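Local coordinates for GTP-binding protein (Thermus thermophilus, PDB 2DBY), which binds GDP and probably acts as an ATPase that associates with the 70S ribosome and the 50S ribosomal subunit, at residues R149-A154 and P162-A167; V43-E48 and V67-E72. One frame throughout, in Å; residues are numbered along the deposited sequence.

Contact 1: R149-A154 and P162-A167; sequences RLRKEA and PLLEAA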
# COMPACT_ATOMS: atom_id res chain seq x y z
N ARG A 149 -26.72 -6.33 -16.61
CA ARG A 149 -26.07 -7.54 -17.08
C ARG A 149 -26.24 -8.72 -16.13
O ARG A 149 -26.58 -9.81 -16.57
CB ARG A 149 -24.57 -7.29 -17.30
CG ARG A 149 -24.22 -6.63 -18.63
CD ARG A 149 -23.69 -7.68 -19.60
NE ARG A 149 -24.65 -8.77 -19.77
CZ ARG A 149 -24.36 -9.95 -20.29
NH1 ARG A 149 -23.13 -10.23 -20.70
NH2 ARG A 149 -25.31 -10.88 -20.40
N LEU A 150 -26.00 -8.50 -14.84
CA LEU A 150 -26.13 -9.58 -13.85
C LEU A 150 -27.55 -10.12 -13.72
O LEU A 150 -27.74 -11.32 -13.48
CB LEU A 150 -25.62 -9.10 -12.48
CG LEU A 150 -24.10 -8.97 -12.39
CD1 LEU A 150 -23.71 -8.23 -11.10
CD2 LEU A 150 -23.46 -10.36 -12.39
N ARG A 151 -28.54 -9.25 -13.83
CA ARG A 151 -29.93 -9.69 -13.70
C ARG A 151 -30.25 -10.65 -14.84
O ARG A 151 -30.99 -11.61 -14.67
CB ARG A 151 -30.89 -8.51 -13.71
CG ARG A 151 -32.24 -8.82 -13.06
CD ARG A 151 -33.17 -7.62 -13.14
NE ARG A 151 -32.55 -6.40 -12.66
CZ ARG A 151 -32.28 -6.15 -11.38
NH1 ARG A 151 -32.60 -7.04 -10.44
NH2 ARG A 151 -31.69 -5.01 -11.03
N LYS A 152 -29.69 -10.38 -16.02
CA LYS A 152 -29.93 -11.27 -17.16
C LYS A 152 -29.16 -12.58 -16.98
O LYS A 152 -29.69 -13.66 -17.21
CB LYS A 152 -29.51 -10.59 -18.47
CG LYS A 152 -30.67 -10.15 -19.35
CD LYS A 152 -31.42 -11.36 -19.91
CE LYS A 152 -32.64 -10.95 -20.73
NZ LYS A 152 -33.32 -12.14 -21.33
N GLU A 153 -27.91 -12.48 -16.54
CA GLU A 153 -27.07 -13.66 -16.33
C GLU A 153 -27.55 -14.58 -15.21
O GLU A 153 -27.42 -15.81 -15.29
CB GLU A 153 -25.62 -13.24 -16.02
CG GLU A 153 -24.96 -12.38 -17.07
CD GLU A 153 -23.51 -12.06 -16.72
OE1 GLU A 153 -22.77 -11.62 -17.63
OE2 GLU A 153 -23.11 -12.25 -15.54
N ALA A 154 -28.09 -13.98 -14.15
CA ALA A 154 -28.56 -14.76 -13.00
C ALA A 154 -29.78 -15.61 -13.36
O ALA A 154 -29.97 -16.70 -12.81
CB ALA A 154 -28.90 -13.81 -11.85
N PRO A 162 -25.58 -14.21 -6.40
CA PRO A 162 -24.99 -13.48 -5.27
C PRO A 162 -24.36 -12.15 -5.69
O PRO A 162 -24.40 -11.16 -4.94
CB PRO A 162 -23.97 -14.47 -4.71
CG PRO A 162 -24.58 -15.81 -5.05
CD PRO A 162 -25.12 -15.61 -6.43
N LEU A 163 -23.73 -12.10 -6.86
CA LEU A 163 -23.13 -10.84 -7.29
C LEU A 163 -24.22 -9.80 -7.55
O LEU A 163 -24.07 -8.62 -7.24
CB LEU A 163 -22.29 -11.05 -8.57
CG LEU A 163 -20.92 -11.69 -8.33
CD1 LEU A 163 -21.07 -13.18 -7.99
CD2 LEU A 163 -20.08 -11.51 -9.59
N LEU A 164 -25.34 -10.24 -8.13
CA LEU A 164 -26.43 -9.31 -8.39
C LEU A 164 -26.95 -8.73 -7.06
O LEU A 164 -27.20 -7.52 -6.97
CB LEU A 164 -27.59 -10.04 -9.11
CG LEU A 164 -28.87 -9.22 -9.31
CD1 LEU A 164 -28.61 -8.03 -10.26
CD2 LEU A 164 -29.96 -10.14 -9.88
N GLU A 165 -27.13 -9.58 -6.05
CA GLU A 165 -27.66 -9.09 -4.77
C GLU A 165 -26.68 -8.16 -4.06
O GLU A 165 -27.07 -7.17 -3.42
CB GLU A 165 -28.06 -10.26 -3.88
CG GLU A 165 -29.13 -11.17 -4.57
CD GLU A 165 -30.26 -10.36 -5.18
OE1 GLU A 165 -30.21 -10.09 -6.41
OE2 GLU A 165 -31.20 -9.98 -4.45
N ALA A 166 -25.39 -8.45 -4.21
CA ALA A 166 -24.37 -7.57 -3.63
C ALA A 166 -24.44 -6.21 -4.33
O ALA A 166 -24.38 -5.14 -3.71
CB ALA A 166 -22.99 -8.19 -3.82
N ALA A 167 -24.55 -6.25 -5.66
CA ALA A 167 -24.64 -5.02 -6.45
C ALA A 167 -25.87 -4.19 -6.04
O ALA A 167 -25.79 -2.95 -5.96
CB ALA A 167 -24.69 -5.36 -7.95
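The guanidinium of Arg151 has Leu164 CD1 over one face, 4.0 Å above the plane and set toward the rim. NH1 of Arg151 also forms a salt bridge to Glu168 OE1, just past 162-167. On the Arg149 guanidinium, Glu153 OE1 lies over a face, 3.4 Å from Arg149 NH1. No N-H points at this oxygen, so the pair is held by charge alone. Glu153 OE2 has a second partner in Arg160.

Leu164 is the main side chain between the helices. Its CG is anti to the backbone N (chi1 173°), which carries both methyls across to the other helix. Leu164 CD1 rests 3.9 Å from Leu150 CB. Leu164 CD2 lies 3.8 Å from Arg151 CA and reaches the methyl of Ala154 more loosely. The Arg151 chain crosses Leu164 obliquely. It bends at chi3 (-51°), and Arg151 NH1 comes back within 4.1 Å of Leu164 CD2.

The two segments belong to an antiparallel helical hairpin, made of helices 124-156 and 161-175, in a region predicted to be coiled coil. The axes of the two segments approach to 9.0 Å at an angle of 150°. No hydrogen bond joins 149-154 directly to 162-167.

Leu150 is buried and points toward 162-167. It meets Leu163 at about a right angle, with Leu150 CD1 4.0 Å from Leu163 CB. Leu150 CD1 also touches Ala167 CB at 4.4 Å. Leu164 and Ala167 also touch Leu147, one turn earlier on the first helix. Leu163 and Ala167 in turn contact helix 187-195, through Arg191, Glu195 and Phe192.

Contact 2: V43-E48 and V67-E72; sequences VPLEDE and VPTHVE. With FMT (formic acid), chain E.
Side chains leave this antiparallel strand pair on two opposite faces. Val43 and Val71 share one face, Pro44 and His70 the other. Leu45 crosses Val71 obliquely, with Leu45 CG 4.1 Å from Val71 CG2. It lies side by side with Thr69, and the methyls Leu45 CD1 and Thr69 CG2 are 4.2 Å apart. Tyr279 of helix 270-281 touches Leu45, Thr69 and Val71. Thr69 OG1 bonds instead to Thr299 of strand 295-301.

Pro44 and His70 form a non-hydrogen-bonded pair, Pro44 CA packing on His70 CB, while the end of the His70 side chain leads away from 43-48. His70 CG stands between the backbone N and the carbonyl carbon, the crowded position (chi1 54°). This presents the ring edge to a bound formic acid, probably from the crystallisation liquor. His70 ND1 donates to its O1 at 2.8 Å, nearly straight (173°). Pro44 and Pro68 touch its O2, and Ala29 N also hydrogen-bonds to it. An alanine here has no ring to donate from ND1, and would probably leave the formic acid less firmly held and the packing on Pro32 thinner.

Val43 and Val71 are a hydrogen-bonded pair: Val43 N donates to Val71 O at 2.9 Å, and Val71 N to Val43 O at 3.1 Å. Leu45 N bonds almost straight to Thr69 O (3.0 Å, 171°). Next to this bond a water links the two chains, donating to Leu45 O and accepting from Thr69 N. Pro68 CB lies 3.5 Å from Leu45 O.

This is the antiparallel pair of the G-domain sheet, whose other strand pairs in the domain are parallel. It rests on main-chain bonds. At His70, ND1 carries a proton. If the bound group is ionised, as formate, it would tend to stabilise a protonated ring; the ND1-H bond alone does not require one.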
# COMPACT_ATOMS: atom_id res chain seq x y z
N VAL A 43 9.36 3.76 -2.73
CA VAL A 43 10.01 4.26 -1.53
C VAL A 43 10.56 3.04 -0.81
O VAL A 43 9.79 2.17 -0.42
CB VAL A 43 9.01 4.97 -0.57
CG1 VAL A 43 9.74 5.41 0.71
CG2 VAL A 43 8.38 6.19 -1.26
N PRO A 44 11.89 2.92 -0.68
CA PRO A 44 12.48 1.76 0.00
C PRO A 44 11.93 1.77 1.45
O PRO A 44 11.94 2.81 2.12
CB PRO A 44 13.98 2.06 -0.04
CG PRO A 44 14.14 2.87 -1.31
CD PRO A 44 12.93 3.81 -1.22
N LEU A 45 11.49 0.61 1.93
CA LEU A 45 10.92 0.47 3.27
C LEU A 45 12.03 0.11 4.24
O LEU A 45 12.69 -0.91 4.10
CB LEU A 45 9.89 -0.66 3.28
CG LEU A 45 8.40 -0.42 3.53
CD1 LEU A 45 7.75 -1.77 3.84
CD2 LEU A 45 8.18 0.57 4.68
N GLU A 46 12.24 0.97 5.23
CA GLU A 46 13.29 0.70 6.21
C GLU A 46 12.78 -0.41 7.11
O GLU A 46 11.60 -0.44 7.46
CB GLU A 46 13.60 1.99 7.00
CG GLU A 46 14.42 2.94 6.15
CD GLU A 46 14.54 4.34 6.71
OE1 GLU A 46 14.51 4.50 7.95
OE2 GLU A 46 14.68 5.29 5.90
N ASP A 47 13.66 -1.32 7.48
CA ASP A 47 13.24 -2.42 8.33
C ASP A 47 14.43 -2.89 9.17
O ASP A 47 15.39 -3.48 8.63
CB ASP A 47 12.69 -3.55 7.46
CG ASP A 47 12.07 -4.69 8.26
OD1 ASP A 47 11.27 -5.45 7.68
OD2 ASP A 47 12.39 -4.84 9.47
N GLU A 48 14.39 -2.58 10.46
CA GLU A 48 15.47 -2.94 11.38
C GLU A 48 15.67 -4.45 11.50
O GLU A 48 16.75 -4.91 11.88
CB GLU A 48 15.19 -2.37 12.78
CG GLU A 48 15.42 -0.88 12.90
CD GLU A 48 16.89 -0.53 12.81
OE1 GLU A 48 17.65 -0.90 13.73
OE2 GLU A 48 17.28 0.09 11.82
N VAL A 67 19.01 -6.15 1.65
CA VAL A 67 18.23 -5.65 0.51
C VAL A 67 16.82 -5.41 1.01
O VAL A 67 16.08 -6.35 1.30
CB VAL A 67 18.18 -6.68 -0.64
CG1 VAL A 67 17.41 -6.08 -1.83
CG2 VAL A 67 19.60 -7.06 -1.08
N PRO A 68 16.40 -4.14 1.11
CA PRO A 68 15.03 -3.95 1.60
C PRO A 68 14.02 -4.07 0.48
O PRO A 68 14.37 -4.13 -0.70
CB PRO A 68 15.06 -2.53 2.15
CG PRO A 68 15.97 -1.83 1.16
CD PRO A 68 17.09 -2.85 0.90
N THR A 69 12.76 -4.12 0.87
CA THR A 69 11.68 -4.12 -0.11
C THR A 69 11.24 -2.65 -0.26
O THR A 69 11.97 -1.74 0.18
CB THR A 69 10.51 -5.06 0.29
OG1 THR A 69 9.53 -5.08 -0.76
CG2 THR A 69 9.83 -4.62 1.61
N HIS A 70 10.08 -2.39 -0.85
CA HIS A 70 9.64 -1.03 -1.09
C HIS A 70 8.14 -0.98 -1.35
O HIS A 70 7.48 -2.02 -1.44
CB HIS A 70 10.37 -0.50 -2.33
CG HIS A 70 10.22 -1.37 -3.55
ND1 HIS A 70 11.29 -1.84 -4.27
CD2 HIS A 70 9.11 -1.85 -4.16
CE1 HIS A 70 10.85 -2.58 -5.27
NE2 HIS A 70 9.53 -2.61 -5.23
N VAL A 71 7.61 0.25 -1.45
CA VAL A 71 6.20 0.48 -1.73
C VAL A 71 6.15 1.44 -2.93
O VAL A 71 6.81 2.48 -2.92
CB VAL A 71 5.48 1.15 -0.54
CG1 VAL A 71 3.99 1.41 -0.91
CG2 VAL A 71 5.57 0.26 0.67
N GLU A 72 5.36 1.08 -3.94
CA GLU A 72 5.25 1.88 -5.16
C GLU A 72 4.13 2.93 -5.08
O GLU A 72 3.03 2.63 -4.63
CB GLU A 72 5.00 0.94 -6.33
CG GLU A 72 4.93 1.59 -7.71
CD GLU A 72 4.90 0.55 -8.82
OE1 GLU A 72 5.93 -0.08 -9.06
OE2 GLU A 72 3.84 0.36 -9.43
C FMT E . 14.17 -1.01 -2.48
O1 FMT E . 13.96 -1.48 -3.58
O2 FMT E . 15.38 -0.55 -2.18
O HOH W 1 12.26 -3.61 3.77

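How the contacts relate
The centres of contacts 1 and 2 are 41 Å apart, on opposite sides of the chain's centre, and they share no helix or strand. Contact 2 lies nearer the middle, its centre about 12 Å from that of the chain, within the sheet of the G domain. Contact 1 lies about 30 Å out, on the helical hairpin. Its leucines are nevertheless buried, while its charged residues stay largely at the surface. Contact 2 is only partly buried. The chemistry differs accordingly. Segments 149-154 and 162-167 meet mainly through aliphatic groups, with no hydrogen bond between the two segments. Segments 43-48 and 67-72 are joined mainly by backbone hydrogen bonds and a bridging water.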